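Local coordinates for protein heroin esterase (Rhodococcus sp., PDB 1LZL) that probably hydrolyses the acetyl ester groups of heroin, as an acetyl esterase of the alpha/beta-hydrolase fold, at residues W84-G89 and N115-L120; L186-L191 and E258-R263. All blocks are in the same frame, centred on the assembly; numbering follows the deposited sequence.

Interaction 1. Residues W84-G89 and N115-L120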
loop_
_atom_site.group_PDB
_atom_site.type_symbol
_atom_site.label_atom_id
_atom_site.label_comp_id
_atom_site.label_asym_id
_atom_site.label_seq_id
_atom_site.Cartn_x
_atom_site.Cartn_y
_atom_site.Cartn_z
ATOM N N TRP A 84 4.639 -5.988 -3.121
ATOM C CA TRP A 84 4.295 -5.066 -2.068
ATOM C C TRP A 84 4.731 -3.654 -2.437
ATOM O O TRP A 84 5.817 -3.471 -3.008
ATOM C CB TRP A 84 5.029 -5.467 -0.743
ATOM C CG TRP A 84 4.643 -4.492 0.342
ATOM C CD1 TRP A 84 5.411 -3.521 0.880
ATOM C CD2 TRP A 84 3.365 -4.433 0.966
ATOM N NE1 TRP A 84 4.695 -2.844 1.825
ATOM C CE2 TRP A 84 3.443 -3.382 1.904
ATOM C CE3 TRP A 84 2.172 -5.144 0.860
ATOM C CZ2 TRP A 84 2.379 -3.011 2.729
ATOM C CZ3 TRP A 84 1.094 -4.789 1.676
ATOM C CH2 TRP A 84 1.209 -3.723 2.609
ATOM N N ILE A 85 3.906 -2.674 -2.102
ATOM C CA ILE A 85 4.131 -1.283 -2.485
ATOM C C ILE A 85 3.962 -0.411 -1.256
ATOM O O ILE A 85 2.888 -0.309 -0.623
ATOM C CB ILE A 85 3.125 -0.886 -3.597
ATOM C CG1 ILE A 85 3.150 -1.910 -4.753
ATOM C CG2 ILE A 85 3.382 0.519 -4.074
ATOM C CD1 ILE A 85 1.971 -1.757 -5.711
ATOM N N HIS A 86 5.049 0.268 -0.870
ATOM C CA HIS A 86 5.058 1.062 0.347
ATOM C C HIS A 86 4.226 2.335 0.197
ATOM O O HIS A 86 3.902 2.750 -0.897
ATOM C CB HIS A 86 6.474 1.481 0.732
ATOM C CG HIS A 86 7.078 2.519 -0.173
ATOM N ND1 HIS A 86 6.850 3.866 -0.024
ATOM C CD2 HIS A 86 7.980 2.416 -1.213
ATOM C CE1 HIS A 86 7.513 4.554 -0.935
ATOM N NE2 HIS A 86 8.218 3.721 -1.673
ATOM N N GLY A 87 3.899 2.893 1.407
ATOM C CA GLY A 87 3.119 4.108 1.414
ATOM C C GLY A 87 3.905 5.389 1.550
ATOM O O GLY A 87 5.128 5.381 1.321
ATOM N N GLY A 88 3.255 6.496 1.879
ATOM C CA GLY A 88 3.989 7.778 1.933
ATOM C C GLY A 88 3.337 8.830 1.071
ATOM O O GLY A 88 3.965 9.816 0.613
ATOM N N GLY A 89 2.028 8.741 0.838
ATOM C CA GLY A 89 1.325 9.794 0.154
ATOM C C GLY A 89 1.782 10.088 -1.262
ATOM O O GLY A 89 1.497 11.175 -1.781
ATOM N N ASN A 115 9.212 -6.334 -3.070
ATOM C CA ASN A 115 8.943 -4.999 -2.528
ATOM C C ASN A 115 9.446 -3.921 -3.472
ATOM O O ASN A 115 10.651 -3.800 -3.730
ATOM C CB ASN A 115 9.660 -4.998 -1.189
ATOM C CG ASN A 115 9.518 -3.739 -0.382
ATOM O OD1 ASN A 115 8.703 -2.886 -0.744
ATOM N ND2 ASN A 115 10.315 -3.587 0.671
ATOM N N VAL A 116 8.523 -3.159 -4.061
ATOM C CA VAL A 116 8.870 -2.345 -5.253
ATOM C C VAL A 116 9.351 -0.929 -4.956
ATOM O O VAL A 116 8.664 -0.157 -4.254
ATOM C CB VAL A 116 7.638 -2.252 -6.179
ATOM C CG1 VAL A 116 7.984 -1.467 -7.439
ATOM C CG2 VAL A 116 7.058 -3.606 -6.558
ATOM N N GLU A 117 10.505 -0.563 -5.491
ATOM C CA GLU A 117 11.018 0.817 -5.388
ATOM C C GLU A 117 10.461 1.660 -6.520
ATOM O O GLU A 117 11.068 1.816 -7.579
ATOM C CB GLU A 117 12.538 0.812 -5.398
ATOM C CG GLU A 117 13.118 2.179 -5.022
ATOM C CD GLU A 117 13.157 2.366 -3.539
ATOM O OE1 GLU A 117 12.163 2.824 -2.958
ATOM O OE2 GLU A 117 14.184 2.053 -2.915
ATOM N N TYR A 118 9.233 2.172 -6.351
ATOM C CA TYR A 118 8.677 3.046 -7.382
ATOM C C TYR A 118 9.211 4.455 -7.283
ATOM O O TYR A 118 9.671 4.900 -6.206
ATOM C CB TYR A 118 7.153 3.016 -7.329
ATOM C CG TYR A 118 6.513 3.484 -6.035
ATOM C CD1 TYR A 118 6.197 4.831 -5.870
ATOM C CD2 TYR A 118 6.238 2.595 -5.017
ATOM C CE1 TYR A 118 5.613 5.225 -4.659
ATOM C CE2 TYR A 118 5.644 2.969 -3.809
ATOM C CZ TYR A 118 5.345 4.298 -3.662
ATOM O OH TYR A 118 4.734 4.741 -2.499
ATOM N N ARG A 119 9.144 5.167 -8.402
ATOM C CA ARG A 119 9.582 6.566 -8.343
ATOM C C ARG A 119 8.578 7.463 -7.623
ATOM O O ARG A 119 7.367 7.298 -7.776
ATOM C CB ARG A 119 9.710 7.081 -9.779
ATOM C CG ARG A 119 10.924 6.514 -10.513
ATOM C CD ARG A 119 10.901 6.925 -11.989
ATOM N NE ARG A 119 9.718 6.268 -12.592
ATOM C CZ ARG A 119 9.279 6.534 -13.812
ATOM N NH1 ARG A 119 9.915 7.451 -14.568
ATOM N NH2 ARG A 119 8.192 5.920 -14.301
ATOM N N LEU A 120 9.048 8.425 -6.865
ATOM C CA LEU A 120 8.194 9.314 -6.081
ATOM C C LEU A 120 7.800 10.569 -6.860
ATOM O O LEU A 120 8.582 11.137 -7.662
ATOM C CB LEU A 120 8.892 9.807 -4.792
ATOM C CG LEU A 120 9.307 8.707 -3.814
ATOM C CD1 LEU A 120 10.005 9.416 -2.650
ATOM C CD2 LEU A 120 8.124 7.905 -3.335
HETATM O O HOH W 1 7.548 -0.648 -1.774
HETATM O O HOH W 2 9.940 4.057 -3.720
#

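Interaction 2. Residues L186-L191 and E258-R263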
loop_
_atom_site.group_PDB
_atom_site.type_symbol
_atom_site.label_atom_id
_atom_site.label_comp_id
_atom_site.label_asym_id
_atom_site.label_seq_id
_atom_site.Cartn_x
_atom_site.Cartn_y
_atom_site.Cartn_z
ATOM N N LEU A 186 -5.146 -4.478 0.462
ATOM C CA LEU A 186 -5.175 -3.027 0.517
ATOM C C LEU A 186 -5.226 -2.541 1.949
ATOM O O LEU A 186 -6.297 -2.686 2.600
ATOM C CB LEU A 186 -6.389 -2.506 -0.299
ATOM C CG LEU A 186 -6.443 -2.998 -1.756
ATOM C CD1 LEU A 186 -7.653 -2.398 -2.460
ATOM C CD2 LEU A 186 -5.159 -2.665 -2.534
ATOM N N GLU A 187 -4.149 -1.981 2.464
ATOM C CA GLU A 187 -4.173 -1.530 3.856
ATOM C C GLU A 187 -4.292 -0.022 3.899
ATOM O O GLU A 187 -3.427 0.645 3.296
ATOM C CB GLU A 187 -2.871 -2.031 4.513
ATOM C CG GLU A 187 -2.634 -1.693 5.952
ATOM C CD GLU A 187 -1.443 -2.459 6.554
ATOM O OE1 GLU A 187 -0.537 -2.901 5.817
ATOM O OE2 GLU A 187 -1.476 -2.584 7.818
ATOM N N ILE A 188 -5.287 0.486 4.606
ATOM C CA ILE A 188 -5.562 1.934 4.708
ATOM C C ILE A 188 -5.326 2.635 3.360
ATOM O O ILE A 188 -4.621 3.616 3.236
ATOM C CB ILE A 188 -4.810 2.580 5.872
ATOM C CG1 ILE A 188 -3.261 2.493 5.848
ATOM C CG2 ILE A 188 -5.345 2.017 7.174
ATOM C CD1 ILE A 188 -2.537 3.158 7.021
ATOM N N PRO A 189 -5.936 2.117 2.268
ATOM C CA PRO A 189 -5.552 2.635 0.951
ATOM C C PRO A 189 -5.983 4.061 0.657
ATOM O O PRO A 189 -7.059 4.483 1.122
ATOM C CB PRO A 189 -6.309 1.672 -0.015
ATOM C CG PRO A 189 -7.501 1.212 0.783
ATOM C CD PRO A 189 -6.955 1.038 2.195
ATOM N N GLU A 190 -5.220 4.795 -0.153
ATOM C CA GLU A 190 -5.480 6.141 -0.652
ATOM C C GLU A 190 -5.973 5.991 -2.085
ATOM O O GLU A 190 -5.182 5.706 -3.001
ATOM C CB GLU A 190 -4.200 6.961 -0.562
ATOM C CG GLU A 190 -4.343 8.402 -1.037
ATOM C CD GLU A 190 -3.066 9.199 -0.882
ATOM O OE1 GLU A 190 -2.025 8.661 -0.484
ATOM O OE2 GLU A 190 -3.158 10.416 -1.190
ATOM N N LEU A 191 -7.302 6.162 -2.276
ATOM C CA LEU A 191 -7.973 5.695 -3.505
ATOM C C LEU A 191 -8.688 6.780 -4.309
ATOM O O LEU A 191 -8.950 6.609 -5.484
ATOM C CB LEU A 191 -9.015 4.625 -3.152
ATOM C CG LEU A 191 -8.486 3.323 -2.536
ATOM C CD1 LEU A 191 -9.632 2.546 -1.898
ATOM C CD2 LEU A 191 -7.748 2.498 -3.574
ATOM N N GLU A 258 -10.275 4.044 12.220
ATOM C CA GLU A 258 -11.398 4.909 12.582
ATOM C C GLU A 258 -11.179 6.398 12.312
ATOM O O GLU A 258 -12.049 7.073 11.777
ATOM C CB GLU A 258 -11.679 4.681 14.075
ATOM C CG GLU A 258 -12.884 5.513 14.509
ATOM C CD GLU A 258 -13.353 5.309 15.930
ATOM O OE1 GLU A 258 -13.271 4.164 16.417
ATOM O OE2 GLU A 258 -13.844 6.320 16.533
ATOM N N LEU A 259 -10.032 6.903 12.749
ATOM C CA LEU A 259 -9.722 8.321 12.732
ATOM C C LEU A 259 -8.845 8.676 11.545
ATOM O O LEU A 259 -8.159 9.702 11.527
ATOM C CB LEU A 259 -9.038 8.745 14.050
ATOM C CG LEU A 259 -9.897 8.567 15.301
ATOM C CD1 LEU A 259 -9.151 9.082 16.512
ATOM C CD2 LEU A 259 -11.224 9.306 15.197
ATOM N N ASP A 260 -8.877 7.881 10.480
ATOM C CA ASP A 260 -8.180 8.138 9.229
ATOM C C ASP A 260 -9.048 8.846 8.228
ATOM O O ASP A 260 -10.188 8.397 7.883
ATOM C CB ASP A 260 -7.748 6.775 8.678
ATOM C CG ASP A 260 -6.868 6.811 7.455
ATOM O OD1 ASP A 260 -6.651 7.902 6.875
ATOM O OD2 ASP A 260 -6.359 5.732 7.116
ATOM N N PRO A 261 -8.661 9.962 7.614
ATOM C CA PRO A 261 -9.471 10.588 6.574
ATOM C C PRO A 261 -9.740 9.624 5.400
ATOM O O PRO A 261 -10.725 9.786 4.691
ATOM C CB PRO A 261 -8.576 11.714 6.014
ATOM C CG PRO A 261 -7.339 11.676 6.789
ATOM C CD PRO A 261 -7.388 10.674 7.890
ATOM N N LEU A 262 -8.895 8.644 5.153
ATOM C CA LEU A 262 -9.074 7.668 4.068
ATOM C C LEU A 262 -10.120 6.622 4.407
ATOM O O LEU A 262 -10.432 5.759 3.549
ATOM C CB LEU A 262 -7.733 6.970 3.830
ATOM C CG LEU A 262 -6.565 7.884 3.406
ATOM C CD1 LEU A 262 -5.281 7.090 3.289
ATOM C CD2 LEU A 262 -6.909 8.578 2.101
ATOM N N ARG A 263 -10.651 6.615 5.625
ATOM C CA ARG A 263 -11.525 5.502 6.038
ATOM C C ARG A 263 -12.699 5.304 5.108
ATOM O O ARG A 263 -12.998 4.188 4.651
ATOM C CB ARG A 263 -12.012 5.837 7.473
ATOM C CG ARG A 263 -12.956 4.783 8.057
ATOM C CD ARG A 263 -13.667 5.453 9.269
ATOM N NE ARG A 263 -14.662 6.396 8.804
ATOM C CZ ARG A 263 -15.119 7.428 9.547
ATOM N NH1 ARG A 263 -14.638 7.635 10.771
ATOM N NH2 ARG A 263 -16.042 8.217 9.010
HETATM O O HOH W 3 -8.602 3.582 3.403
#

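Interaction 1. Residues W84-G89 and N115-L120
The imidazole of His86 and the phenol of Tyr118 lie against each other as an offset stack, ring centroids 4.4 Å apart and planes 17° from parallel. Both side chains put CG between the backbone N and the carbonyl carbon (chi1 71° and 61°), which brings the rings alongside one another. Tyr118 OH sits over the rim of one imidazole face, 3.2 Å from His86 CE1, and donates to His86 O at 2.7 Å from above that carbonyl's plane. Crossing at about a right angle, Ile85 sets its CG2 3.3 Å from Tyr118 CE2, and Leu165 of helix 161-176 also touches the phenol. The backbones behind this close packing are neighbouring parallel strands of a beta-alpha-beta crossover through helix 99-109, joined where Val116 N donates to Trp84 O at 2.9 Å. Beyond the strand, His86-Gly-Gly-Gly matches the HGGG oxyanion-hole loop of hormone-sensitive-lipase-like esterases; His86 ND1 grips Gly87 O in the imidazole plane at 2.7 Å. An alanine at His86 would probably open a gap beside the phenol and leave Gly87 O without this donor, freeing the loop to shift. Toward Asn115 and Glu117 direct contact gives way to two bridging waters. One accepts from His86 N and donates to Asn115 OD1 and Val116 O. The second lies at the imidazole edge, 2.7 Å from His86 NE2, and donates to Tyr118 O and Glu117 OE1, an oxygen that Ala95 N also binds.

Interaction 2. Residues L186-L191 and E258-R263
Leu262 points its side chain at the 186-191 backbone and spreads over three consecutive residues. Its first torsion (chi1 -61°) places CG beside the backbone N, and from there the two methyls fall on different residues: CD1 lies 3.5 Å from Ile188 O, while CD2 reaches Glu190 CA at 3.9 Å. Leu262 CB rests 3.7 Å from Pro189 O, a carbonyl that is satisfied by a water donating to both Pro189 O and Leu262 O. The aliphatic part of Glu190 crosses the leucine obliquely, CB 4.0 Å from Leu262 CD1, and its extended chain carries the carboxylate onward to Ser217, whose OG bonds OE2. Asp260 meets Ile188 differently, the two side chains crossing at about a right angle with OD2 3.7 Å from Ile188 CB. No hydrogen bond runs directly between the segments; the polar atoms of Asp260 bond within their own turn and to His290. Asp260 OD1 accepts from Leu262 N at 2.9 Å, the donor standing well above the carboxylate plane (65° out of it). Asp260 O takes Arg263 N at 2.9 Å, closing a type I turn ahead of helix 263-275. Held at OD1 by this capping bond and at OD2 by His290 ND1, the carboxylate has little freedom to turn. Ile188 and Leu262 both touch that histidine as well. A loop after strand 252-257 presenting an aspartate to a histidine is consistent with the acid member of an alpha/beta-hydrolase catalytic triad, here probably Ser160, His290 and Asp260.

Interactions 1 and 2 have centres about 16 Å apart and are connected through the central sheet, where strand 153-159 lies between strands 79-85 and 183-187. That middle strand leads to Ser160, the probable nucleophile; the likely oxyanion-hole loop of interaction 1 and the likely triad acid of interaction 2 both leave the C-terminal edge of the parallel strands, where the site lies. The two meet directly by packing: Gly89 CA lies 3.6 Å from Glu190 OE1, and Trp84 CH2 lies 3.7 Å from Glu187 OE1. Ser217 OG is hydrogen-bonded to both Gly89 O and Glu190 OE2 and so bridges segments 84-89 and 186-191.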